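Csc2 (Thermofilum pendens, PDB 4TXD) probably binds CRISPR RNA as the Cas7-family backbone subunit of a type I-D interference complex, and carries a bound zinc ion. Local coordinates at residues A[167-172]-A[346-351]. Residues are numbered along the deposited sequence; the frame is centred on the assembly and turned at random.
Sequences FCPHCT and DLWRSS. With ZN (zinc ion), chain B.
Pro169 stands on one face of the Trp348 indole, at about a right angle to it, with CD pointing in, just where a CxxC zinc site, Cys168 to Cys171, packs on the long helix 343-365. Pro169 CD stands 3.7 Å from the centroid of the six-membered ring of Trp348 and only 4° off the ring normal, a CH-pi contact over one face. Cys168 CB meets Trp348 CH2 at 3.5 Å, while Phe167 CD1 lies at the edge of the same indole, in the ring plane. The CB-CG edge of the Pro169 ring rests on Leu347 CG and CD2. Helices 94-115 and 118-134 add Leu109 and Val128 around Trp348.

The metal is zinc, held by Cys168 SG at 2.2 Å and Cys171 SG at 2.4 Å, with Cys146 and Asp165 completing the site. Cys168 also N-caps helix 169-174: its SG accepts a weak bond from Cys171 N, so one sulfur serves both metal and helix start.

The polar link is Ser351. Anti to the backbone N (chi1 -168°), Ser351 OG reaches the loop and donates to Phe167 O at 2.7 Å, approaching from 38° above the carbonyl plane. Thr172 OG1 sits 2.9 Å from that same Ser351 OG.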
loop_
_atom_site.group_PDB
_atom_site.type_symbol
_atom_site.label_atom_id
_atom_site.label_comp_id
_atom_site.label_asym_id
_atom_site.label_seq_id
_atom_site.Cartn_x
_atom_site.Cartn_y
_atom_site.Cartn_z
ATOM N N PHE A 167 10.851 2.701 12.274
ATOM C CA PHE A 167 11.629 1.547 11.909
ATOM C C PHE A 167 10.846 0.275 11.589
ATOM O O PHE A 167 11.397 -0.651 11.132
ATOM C CB PHE A 167 12.713 1.266 12.937
ATOM C CG PHE A 167 12.194 0.846 14.265
ATOM C CD1 PHE A 167 11.878 -0.448 14.500
ATOM C CD2 PHE A 167 12.016 1.738 15.258
ATOM C CE1 PHE A 167 11.403 -0.844 15.710
ATOM C CE2 PHE A 167 11.537 1.356 16.477
ATOM C CZ PHE A 167 11.224 0.055 16.705
ATOM N N CYS A 168 9.557 0.282 11.846
ATOM C CA CYS A 168 8.731 -0.851 11.534
ATOM C C CYS A 168 8.436 -0.948 10.050
ATOM O O CYS A 168 8.629 -0.039 9.322
ATOM C CB CYS A 168 7.467 -0.837 12.360
ATOM S SG CYS A 168 6.108 0.082 11.663
ATOM N N PRO A 169 7.984 -2.213 9.659
ATOM C CA PRO A 169 7.755 -2.344 8.225
ATOM C C PRO A 169 6.815 -1.316 7.587
ATOM O O PRO A 169 7.053 -0.939 6.504
ATOM C CB PRO A 169 7.168 -3.736 8.090
ATOM C CG PRO A 169 7.822 -4.522 9.146
ATOM C CD PRO A 169 7.735 -3.609 10.282
ATOM N N HIS A 170 5.778 -0.890 8.257
ATOM C CA HIS A 170 4.894 0.049 7.621
ATOM C C HIS A 170 5.553 1.409 7.485
ATOM O O HIS A 170 5.388 2.045 6.513
ATOM C CB HIS A 170 3.503 0.092 8.251
ATOM C CG HIS A 170 3.300 1.189 9.223
ATOM N ND1 HIS A 170 3.085 2.486 8.843
ATOM C CD2 HIS A 170 3.287 1.187 10.568
ATOM C CE1 HIS A 170 2.941 3.237 9.908
ATOM N NE2 HIS A 170 3.069 2.474 10.971
ATOM N N CYS A 171 6.347 1.793 8.459
ATOM C CA CYS A 171 7.092 3.032 8.356
ATOM C C CYS A 171 8.117 3.012 7.250
ATOM O O CYS A 171 8.193 3.916 6.498
ATOM C CB CYS A 171 7.769 3.378 9.667
ATOM S SG CYS A 171 6.702 3.972 10.964
ATOM N N THR A 172 8.893 1.958 7.173
ATOM C CA THR A 172 9.971 1.905 6.226
ATOM C C THR A 172 9.509 1.695 4.806
ATOM O O THR A 172 10.121 2.134 3.888
ATOM C CB THR A 172 11.032 0.870 6.618
ATOM O OG1 THR A 172 10.467 -0.418 6.619
ATOM C CG2 THR A 172 11.558 1.170 7.970
ATOM N N ASP A 346 10.722 -12.406 8.543
ATOM C CA ASP A 346 11.661 -11.935 7.547
ATOM C C ASP A 346 11.355 -10.487 7.170
ATOM O O ASP A 346 12.262 -9.726 6.836
ATOM C CB ASP A 346 11.636 -12.841 6.334
ATOM C CG ASP A 346 12.034 -14.257 6.680
ATOM O OD1 ASP A 346 13.081 -14.425 7.337
ATOM O OD2 ASP A 346 11.290 -15.193 6.329
ATOM N N LEU A 347 10.084 -10.113 7.261
ATOM C CA LEU A 347 9.676 -8.734 7.022
ATOM C C LEU A 347 10.301 -7.793 8.055
ATOM O O LEU A 347 10.807 -6.720 7.723
ATOM C CB LEU A 347 8.153 -8.611 7.057
ATOM C CG LEU A 347 7.588 -7.205 6.824
ATOM C CD1 LEU A 347 7.882 -6.709 5.393
ATOM C CD2 LEU A 347 6.081 -7.143 7.174
ATOM N N TRP A 348 10.247 -8.183 9.306
ATOM C CA TRP A 348 10.837 -7.400 10.376
ATOM C C TRP A 348 12.371 -7.340 10.225
ATOM O O TRP A 348 12.950 -6.302 10.324
ATOM C CB TRP A 348 10.433 -7.946 11.730
ATOM C CG TRP A 348 9.358 -7.273 12.456
ATOM C CD1 TRP A 348 8.196 -7.814 12.823
ATOM C CD2 TRP A 348 9.352 -5.949 12.977
ATOM N NE1 TRP A 348 7.454 -6.944 13.514
ATOM C CE2 TRP A 348 8.138 -5.776 13.629
ATOM C CE3 TRP A 348 10.253 -4.889 12.954
ATOM C CZ2 TRP A 348 7.804 -4.611 14.251
ATOM C CZ3 TRP A 348 9.912 -3.749 13.556
ATOM C CH2 TRP A 348 8.706 -3.599 14.195
ATOM N N ARG A 349 12.996 -8.465 9.943
ATOM C CA ARG A 349 14.435 -8.478 9.635
ATOM C C ARG A 349 14.783 -7.480 8.530
ATOM O O ARG A 349 15.771 -6.750 8.621
ATOM C CB ARG A 349 14.906 -9.872 9.199
ATOM C CG ARG A 349 15.085 -10.903 10.319
ATOM C CD ARG A 349 15.383 -12.299 9.742
ATOM N NE ARG A 349 16.479 -12.263 8.781
ATOM C CZ ARG A 349 16.377 -12.583 7.490
ATOM N NH1 ARG A 349 15.228 -12.998 6.981
ATOM N NH2 ARG A 349 17.438 -12.497 6.704
ATOM N N SER A 350 13.970 -7.462 7.478
ATOM C CA SER A 350 14.179 -6.550 6.353
ATOM C C SER A 350 13.986 -5.084 6.757
ATOM O O SER A 350 14.693 -4.190 6.274
ATOM C CB SER A 350 13.225 -6.903 5.212
ATOM O OG SER A 350 13.606 -6.271 4.012
ATOM N N SER A 351 13.056 -4.826 7.643
ATOM C CA SER A 351 12.755 -3.474 8.011
ATOM C C SER A 351 13.856 -2.894 8.864
ATOM O O SER A 351 14.257 -1.799 8.667
ATOM C CB SER A 351 11.436 -3.366 8.747
ATOM O OG SER A 351 10.990 -2.064 8.889
HETATM ZN ZN ZN B . 6.352 2.126 12.434
#